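Non-canonical purine NTP pyrophosphatase (Staphylococcus aureus, PDB 4BNQ) probably hydrolyses the non-canonical purine nucleotides XTP, dITP and ITP to their monophosphates and diphosphate, using magnesium, to cleanse the nucleotide pool. Local coordinates at residues K2-I14 with D23-F36. Numbering follows the deposited sequence.
Sequences KEIVIASNNQGKI and DYHVIGISELIPDF. With PO4 (phosphate ion), chain C.
I4 holds strand 25-28 through both backbone polar atoms: its N donates to H25 O and its O accepts from I27 N (2.8 Å). The parallel ladder runs from H25 N–K2 O at one end to I29 N–I6 O at the other. On one face I4, I6 and V26, branched residues suited to a buried strand, pack together; I6 CD1 meets V26 CG1 at 3.6 Å. On the other, V5 and L32 meet tip to tip through CG1 and CD1. At the solvent-facing start, K2 lays its aliphatic chain across Y24 in a CH-pi contact, CD 3.5 Å directly above the ring centroid; the bend at chi3 (-95°) brings NZ alongside D23, 4.3 Å from OD2, too far for a salt bridge. G28, having no side chain, lets I14 CG1 lie 3.8 Å from its CA.

Side-chain amides tie the segments beyond the strands. N9 ND2 donates to F36 O (2.8 Å), approaching from above the carbonyl plane, while a water joins N9 OD1 to P34 O. Q11 folds back at chi2, and its NE2 bonds S30 OG (3.0 Å), which lies in the amide plane. A second water links S8 O to S30 N.

The same turn binds a phosphate ion, probably from the crystallisation liquor, through N9 N and K13 NZ, with S8 OG very close. S8 OG also accepts from N10 N in an ST turn, and N10 OD1 caps helix 11-20 through K13 N. D67 salt-bridges K13, and K52 also binds the phosphate. Strand 3-6, helix 11-20 and strand 25-28 form a beta-alpha-beta unit whose first strand leads into the HAM1 family's predicted substrate-binding residues S8 to K13, spanning turn and helix start.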
ATOM      1  N   LYS A   2      17.778  15.799 -11.459  1.00 44.32           N
ATOM      2  CA  LYS A   2      16.681  15.185 -10.717  1.00 46.85           C
ATOM      3  C   LYS A   2      17.069  15.011  -9.235  1.00 44.08           C
ATOM      4  O   LYS A   2      17.860  14.131  -8.878  1.00 42.63           O
ATOM      5  CB  LYS A   2      16.297  13.840 -11.337  1.00 43.49           C
ATOM      6  CG  LYS A   2      14.869  13.410 -11.016  1.00 50.79           C
ATOM      7  CD  LYS A   2      14.632  11.920 -11.293  1.00 52.98           C
ATOM      8  CE  LYS A   2      14.034  11.689 -12.674  1.00 54.19           C
ATOM      9  NZ  LYS A   2      13.874  10.236 -12.993  1.00 60.69           N
ATOM     10  N   GLU A   3      16.504  15.860  -8.382  1.00 45.22           N
ATOM     11  CA  GLU A   3      16.926  15.961  -6.985  1.00 40.30           C
ATOM     12  C   GLU A   3      15.749  15.978  -6.034  1.00 38.68           C
ATOM     13  O   GLU A   3      14.726  16.618  -6.305  1.00 39.81           O
ATOM     14  CB  GLU A   3      17.697  17.258  -6.764  1.00 42.71           C
ATOM     15  CG  GLU A   3      19.196  17.145  -6.864  1.00 47.16           C
ATOM     16  CD  GLU A   3      19.869  18.499  -6.715  1.00 54.39           C
ATOM     17  OE1 GLU A   3      19.158  19.493  -6.429  1.00 58.97           O
ATOM     18  OE2 GLU A   3      21.105  18.575  -6.888  1.00 59.15           O
ATOM     19  N   ILE A   4      15.913  15.315  -4.895  1.00 33.55           N
ATOM     20  CA  ILE A   4      14.933  15.448  -3.830  1.00 34.05           C
ATOM     21  C   ILE A   4      15.600  15.723  -2.476  1.00 28.82           C
ATOM     22  O   ILE A   4      16.529  15.018  -2.066  1.00 28.33           O
ATOM     23  CB  ILE A   4      13.973  14.238  -3.783  1.00 34.86           C
ATOM     24  CG1 ILE A   4      12.797  14.534  -2.860  1.00 35.34           C
ATOM     25  CG2 ILE A   4      14.702  12.979  -3.359  1.00 30.61           C
ATOM     26  CD1 ILE A   4      11.707  13.494  -2.938  1.00 31.86           C
ATOM     27  N   VAL A   5      15.157  16.784  -1.807  1.00 27.55           N
ATOM     28  CA  VAL A   5      15.697  17.131  -0.502  1.00 24.43           C
ATOM     29  C   VAL A   5      14.809  16.525   0.576  1.00 24.81           C
ATOM     30  O   VAL A   5      13.583  16.730   0.599  1.00 21.85           O
ATOM     31  CB  VAL A   5      15.785  18.647  -0.321  1.00 27.65           C
ATOM     32  CG1 VAL A   5      16.268  18.995   1.098  1.00 22.15           C
ATOM     33  CG2 VAL A   5      16.706  19.268  -1.404  1.00 20.89           C
ATOM     34  N   ILE A   6      15.419  15.752   1.460  1.00 20.46           N
ATOM     35  CA  ILE A   6      14.652  15.126   2.526  1.00 21.86           C
ATOM     36  C   ILE A   6      14.989  15.714   3.904  1.00 21.29           C
ATOM     37  O   ILE A   6      16.126  15.616   4.382  1.00 20.43           O
ATOM     38  CB  ILE A   6      14.874  13.622   2.538  1.00 22.34           C
ATOM     39  CG1 ILE A   6      14.581  13.053   1.132  1.00 27.25           C
ATOM     40  CG2 ILE A   6      13.999  12.978   3.596  1.00 17.81           C
ATOM     41  CD1 ILE A   6      14.944  11.630   0.981  1.00 24.49           C
ATOM     42  N   ALA A   7      13.991  16.322   4.537  1.00 20.01           N
ATOM     43  CA  ALA A   7      14.203  17.030   5.793  1.00 22.37           C
ATOM     44  C   ALA A   7      14.141  16.045   6.957  1.00 24.80           C
ATOM     45  O   ALA A   7      13.260  16.114   7.818  1.00 25.45           O
ATOM     46  CB  ALA A   7      13.190  18.110   5.960  1.00 19.67           C
ATOM     47  N   SER A   8      15.084  15.112   6.971  1.00 22.66           N
ATOM     48  CA  SER A   8      15.179  14.163   8.053  1.00 22.63           C
ATOM     49  C   SER A   8      16.624  14.038   8.466  1.00 28.24           C
ATOM     50  O   SER A   8      17.516  13.990   7.591  1.00 22.60           O
ATOM     51  CB  SER A   8      14.670  12.798   7.607  1.00 25.36           C
ATOM     52  OG  SER A   8      14.786  11.884   8.678  1.00 23.35           O
ATOM     53  N   ASN A   9      16.840  13.989   9.788  1.00 25.28           N
ATOM     54  CA  ASN A   9      18.168  13.825  10.390  1.00 27.91           C
ATOM     55  C   ASN A   9      18.506  12.357  10.553  1.00 28.86           C
ATOM     56  O   ASN A   9      19.591  12.008  11.016  1.00 27.71           O
ATOM     57  CB  ASN A   9      18.235  14.461  11.788  1.00 27.33           C
ATOM     58  CG  ASN A   9      18.262  15.978  11.743  1.00 29.32           C
ATOM     59  OD1 ASN A   9      18.809  16.577  10.814  1.00 30.54           O
ATOM     60  ND2 ASN A   9      17.664  16.607  12.746  1.00 30.17           N
ATOM     61  N   ASN A  10      17.559  11.494  10.212  1.00 23.49           N
ATOM     62  CA  ASN A  10      17.737  10.076  10.459  1.00 23.12           C
ATOM     63  C   ASN A  10      18.436   9.436   9.261  1.00 25.06           C
ATOM     64  O   ASN A  10      17.873   9.352   8.169  1.00 22.05           O
ATOM     65  CB  ASN A  10      16.384   9.424  10.742  1.00 27.39           C
ATOM     66  CG  ASN A  10      16.498   7.962  11.150  1.00 29.87           C
ATOM     67  OD1 ASN A  10      17.185   7.168  10.504  1.00 32.52           O
ATOM     68  ND2 ASN A  10      15.798   7.596  12.213  1.00 27.87           N
ATOM     69  N   GLN A  11      19.670   8.993   9.472  1.00 28.09           N
ATOM     70  CA  GLN A  11      20.480   8.449   8.384  1.00 28.69           C
ATOM     71  C   GLN A  11      19.931   7.132   7.852  1.00 30.00           C
ATOM     72  O   GLN A  11      20.136   6.810   6.680  1.00 26.73           O
ATOM     73  CB  GLN A  11      21.951   8.310   8.812  1.00 28.06           C
ATOM     74  CG  GLN A  11      22.608   9.645   9.166  1.00 32.23           C
ATOM     75  CD  GLN A  11      22.740  10.565   7.960  1.00 32.16           C
ATOM     76  OE1 GLN A  11      22.764  10.107   6.809  1.00 29.93           O
ATOM     77  NE2 GLN A  11      22.815  11.869   8.214  1.00 29.21           N
ATOM     78  N   GLY A  12      19.229   6.390   8.711  1.00 29.04           N
ATOM     79  CA  GLY A  12      18.554   5.167   8.308  1.00 26.20           C
ATOM     80  C   GLY A  12      17.458   5.463   7.302  1.00 29.24           C
ATOM     81  O   GLY A  12      17.378   4.804   6.258  1.00 27.37           O
ATOM     82  N   LYS A  13      16.626   6.464   7.605  1.00 28.56           N
ATOM     83  CA  LYS A  13      15.600   6.911   6.668  1.00 28.04           C
ATOM     84  C   LYS A  13      16.190   7.342   5.326  1.00 27.81           C
ATOM     85  O   LYS A  13      15.681   6.950   4.272  1.00 30.81           O
ATOM     86  CB  LYS A  13      14.780   8.061   7.256  1.00 26.60           C
ATOM     87  CG  LYS A  13      13.932   7.699   8.457  1.00 26.15           C
ATOM     88  CD  LYS A  13      12.940   8.817   8.737  1.00 27.13           C
ATOM     89  CE  LYS A  13      12.252   8.636  10.097  1.00 26.69           C
ATOM     90  NZ  LYS A  13      11.497   9.872  10.461  1.00 26.34           N
ATOM     91  N   ILE A  14      17.242   8.155   5.361  1.00 26.30           N
ATOM     92  CA  ILE A  14      17.886   8.604   4.128  1.00 29.30           C
ATOM     93  C   ILE A  14      18.349   7.408   3.289  1.00 27.35           C
ATOM     94  O   ILE A  14      18.135   7.379   2.088  1.00 33.35           O
ATOM     95  CB  ILE A  14      19.062   9.580   4.381  1.00 29.79           C
ATOM     96  CG1 ILE A  14      18.564  11.018   4.442  1.00 33.81           C
ATOM     97  CG2 ILE A  14      20.025   9.583   3.219  1.00 26.59           C
ATOM     98  CD1 ILE A  14      17.706  11.321   5.544  1.00 26.19           C
ATOM     99  N   ASP A  23      16.482   6.701  -9.186  1.00 34.56           N
ATOM    100  CA  ASP A  23      16.671   7.640 -10.285  1.00 39.79           C
ATOM    101  C   ASP A  23      16.924   9.065  -9.795  1.00 46.51           C
ATOM    102  O   ASP A  23      17.106   9.979 -10.598  1.00 47.98           O
ATOM    103  CB  ASP A  23      15.470   7.618 -11.240  1.00 44.68           C
ATOM    104  CG  ASP A  23      15.408   6.343 -12.077  1.00 54.81           C
ATOM    105  OD1 ASP A  23      16.474   5.718 -12.300  1.00 49.12           O
ATOM    106  OD2 ASP A  23      14.295   5.962 -12.510  1.00 55.73           O
ATOM    107  N   TYR A  24      16.944   9.267  -8.483  1.00 40.60           N
ATOM    108  CA  TYR A  24      17.090  10.624  -7.974  1.00 35.88           C
ATOM    109  C   TYR A  24      18.421  10.833  -7.315  1.00 34.03           C
ATOM    110  O   TYR A  24      19.043   9.892  -6.822  1.00 36.64           O
ATOM    111  CB  TYR A  24      16.007  10.951  -6.956  1.00 33.93           C
ATOM    112  CG  TYR A  24      14.650  11.285  -7.534  1.00 38.53           C
ATOM    113  CD1 TYR A  24      13.778  10.281  -7.971  1.00 38.94           C
ATOM    114  CD2 TYR A  24      14.227  12.604  -7.616  1.00 36.21           C
ATOM    115  CE1 TYR A  24      12.528  10.593  -8.480  1.00 38.70           C
ATOM    116  CE2 TYR A  24      12.980  12.925  -8.124  1.00 41.08           C
ATOM    117  CZ  TYR A  24      12.138  11.921  -8.554  1.00 45.64           C
ATOM    118  OH  TYR A  24      10.912  12.263  -9.060  1.00 47.59           O
ATOM    119  N   HIS A  25      18.869  12.079  -7.310  1.00 30.89           N
ATOM    120  CA  HIS A  25      19.913  12.429  -6.378  1.00 33.40           C
ATOM    121  C   HIS A  25      19.210  12.746  -5.063  1.00 29.43           C
ATOM    122  O   HIS A  25      18.537  13.773  -4.932  1.00 33.18           O
ATOM    123  CB  HIS A  25      20.752  13.615  -6.847  1.00 32.17           C
ATOM    124  CG  HIS A  25      21.794  14.000  -5.855  1.00 35.42           C
ATOM    125  ND1 HIS A  25      22.208  15.320  -5.660  1.00 44.75           N
ATOM    126  CD2 HIS A  25      22.501  13.278  -4.966  1.00 37.80           C
ATOM    127  CE1 HIS A  25      23.105  15.370  -4.725  1.00 41.72           C
ATOM    128  NE2 HIS A  25      23.318  14.123  -4.258  1.00 39.88           N
ATOM    129  N   VAL A  26      19.338  11.841  -4.099  1.00 31.86           N
ATOM    130  CA  VAL A  26      18.686  12.015  -2.805  1.00 25.97           C
ATOM    131  C   VAL A  26      19.600  12.844  -1.918  1.00 25.55           C
ATOM    132  O   VAL A  26      20.756  12.481  -1.695  1.00 26.74           O
ATOM    133  CB  VAL A  26      18.337  10.648  -2.170  1.00 26.92           C
ATOM    134  CG1 VAL A  26      18.026  10.783  -0.696  1.00 25.55           C
ATOM    135  CG2 VAL A  26      17.158  10.016  -2.893  1.00 25.15           C
ATOM    136  N   ILE A  27      19.097  13.983  -1.448  1.00 24.58           N
ATOM    137  CA  ILE A  27      19.885  14.878  -0.597  1.00 24.17           C
ATOM    138  C   ILE A  27      19.266  14.919   0.805  1.00 24.68           C
ATOM    139  O   ILE A  27      18.148  15.427   0.988  1.00 23.55           O
ATOM    140  CB  ILE A  27      19.946  16.320  -1.162  1.00 23.41           C
ATOM    141  CG1 ILE A  27      20.580  16.328  -2.547  1.00 29.26           C
ATOM    142  CG2 ILE A  27      20.770  17.244  -0.269  1.00 21.64           C
ATOM    143  CD1 ILE A  27      20.719  17.717  -3.162  1.00 27.32           C
ATOM    144  N   GLY A  28      19.984  14.378   1.787  1.00 22.53           N
ATOM    145  CA  GLY A  28      19.528  14.413   3.167  1.00 22.81           C
ATOM    146  C   GLY A  28      19.754  15.809   3.743  1.00 24.34           C
ATOM    147  O   GLY A  28      20.715  16.476   3.370  1.00 22.88           O
ATOM    148  N   ILE A  29      18.889  16.253   4.649  1.00 23.68           N
ATOM    149  CA  ILE A  29      19.029  17.599   5.199  1.00 25.81           C
ATOM    150  C   ILE A  29      20.380  17.837   5.878  1.00 28.41           C
ATOM    151  O   ILE A  29      20.879  18.968   5.888  1.00 25.91           O
ATOM    152  CB  ILE A  29      17.900  17.938   6.170  1.00 24.61           C
ATOM    153  CG1 ILE A  29      17.774  19.451   6.301  1.00 23.52           C
ATOM    154  CG2 ILE A  29      18.135  17.279   7.530  1.00 22.45           C
ATOM    155  CD1 ILE A  29      17.322  20.112   5.063  1.00 21.35           C
ATOM    156  N   SER A  30      20.990  16.783   6.424  1.00 24.20           N
ATOM    157  CA  SER A  30      22.283  16.962   7.094  1.00 26.82           C
ATOM    158  C   SER A  30      23.363  17.520   6.167  1.00 26.76           C
ATOM    159  O   SER A  30      24.356  18.072   6.633  1.00 26.52           O
ATOM    160  CB  SER A  30      22.744  15.675   7.790  1.00 23.99           C
ATOM    161  OG  SER A  30      22.791  14.581   6.894  1.00 31.53           O
ATOM    162  N   GLU A  31      23.170  17.386   4.856  1.00 25.08           N
ATOM    163  CA  GLU A  31      24.112  17.958   3.909  1.00 24.31           C
ATOM    164  C   GLU A  31      23.967  19.474   3.805  1.00 24.18           C
ATOM    165  O   GLU A  31      24.940  20.182   3.563  1.00 27.67           O
ATOM    166  CB  GLU A  31      23.924  17.327   2.529  1.00 29.53           C
ATOM    167  CG  GLU A  31      24.386  15.878   2.423  1.00 30.28           C
ATOM    168  CD  GLU A  31      24.193  15.299   1.023  1.00 32.25           C
ATOM    169  OE1 GLU A  31      24.855  15.768   0.066  1.00 35.48           O
ATOM    170  OE2 GLU A  31      23.367  14.372   0.874  1.00 30.60           O
ATOM    171  N   LEU A  32      22.740  19.959   3.968  1.00 24.15           N
ATOM    172  CA  LEU A  32      22.418  21.373   3.796  1.00 24.48           C
ATOM    173  C   LEU A  32      22.340  22.130   5.133  1.00 31.34           C
ATOM    174  O   LEU A  32      22.777  23.279   5.242  1.00 25.82           O
ATOM    175  CB  LEU A  32      21.087  21.493   3.068  1.00 20.83           C
ATOM    176  CG  LEU A  32      21.022  20.748   1.728  1.00 28.66           C
ATOM    177  CD1 LEU A  32      19.704  21.015   1.038  1.00 22.68           C
ATOM    178  CD2 LEU A  32      22.185  21.184   0.814  1.00 25.47           C
ATOM    179  N   ILE A  33      21.760  21.481   6.141  1.00 25.13           N
ATOM    180  CA  ILE A  33      21.638  22.059   7.474  1.00 26.51           C
ATOM    181  C   ILE A  33      22.006  20.987   8.490  1.00 26.94           C
ATOM    182  O   ILE A  33      21.123  20.302   9.029  1.00 25.15           O
ATOM    183  CB  ILE A  33      20.191  22.504   7.782  1.00 28.75           C
ATOM    184  CG1 ILE A  33      19.575  23.302   6.623  1.00 21.55           C
ATOM    185  CG2 ILE A  33      20.142  23.306   9.096  1.00 24.76           C
ATOM    186  CD1 ILE A  33      18.136  23.695   6.885  1.00 21.76           C
ATOM    187  N   PRO A  34      23.318  20.823   8.738  1.00 26.85           N
ATOM    188  CA  PRO A  34      23.861  19.776   9.616  1.00 30.36           C
ATOM    189  C   PRO A  34      23.229  19.777  11.018  1.00 36.38           C
ATOM    190  O   PRO A  34      23.150  18.727  11.681  1.00 37.82           O
ATOM    191  CB  PRO A  34      25.353  20.137   9.698  1.00 34.17           C
ATOM    192  CG  PRO A  34      25.631  20.873   8.400  1.00 29.81           C
ATOM    193  CD  PRO A  34      24.383  21.691   8.194  1.00 30.05           C
ATOM    194  N   ASP A  35      22.771  20.940  11.466  1.00 28.63           N
ATOM    195  CA  ASP A  35      22.148  21.020  12.779  1.00 32.72           C
ATOM    196  C   ASP A  35      20.658  21.308  12.727  1.00 31.46           C
ATOM    197  O   ASP A  35      20.096  21.882  13.662  1.00 30.56           O
ATOM    198  CB  ASP A  35      22.872  22.042  13.653  1.00 39.70           C
ATOM    199  CG  ASP A  35      24.299  21.619  13.961  1.00 47.30           C
ATOM    200  OD1 ASP A  35      24.508  20.454  14.403  1.00 47.87           O
ATOM    201  OD2 ASP A  35      25.208  22.442  13.734  1.00 50.92           O
ATOM    202  N   PHE A  36      20.027  20.900  11.631  1.00 24.91           N
ATOM    203  CA  PHE A  36      18.577  20.918  11.527  1.00 26.36           C
ATOM    204  C   PHE A  36      17.968  20.367  12.812  1.00 30.55           C
ATOM    205  O   PHE A  36      18.322  19.271  13.268  1.00 28.56           O
ATOM    206  CB  PHE A  36      18.142  20.015  10.374  1.00 23.54           C
ATOM    207  CG  PHE A  36      16.721  20.221   9.939  1.00 24.02           C
ATOM    208  CD1 PHE A  36      16.287  21.465   9.504  1.00 24.66           C
ATOM    209  CD2 PHE A  36      15.834  19.170   9.920  1.00 23.31           C
ATOM    210  CE1 PHE A  36      14.981  21.646   9.089  1.00 22.12           C
ATOM    211  CE2 PHE A  36      14.529  19.347   9.500  1.00 21.74           C
ATOM    212  CZ  PHE A  36      14.104  20.584   9.085  1.00 22.15           C
TER
HETATM  213  P   PO4 C 800      13.508  12.620  11.762  1.00 32.85           P
HETATM  214  O1  PO4 C 800      13.019  12.232  10.365  1.00 29.65           O
HETATM  215  O2  PO4 C 800      13.853  11.373  12.541  1.00 35.86           O
HETATM  216  O3  PO4 C 800      12.390  13.353  12.481  1.00 37.39           O
HETATM  217  O4  PO4 C 800      14.712  13.513  11.664  1.00 29.01           O
HETATM  218  O   HOH W   1      20.055  13.936   6.786  1.00 22.88           O
HETATM  219  O   HOH W   2      21.638  16.677  10.885  1.00 32.02           O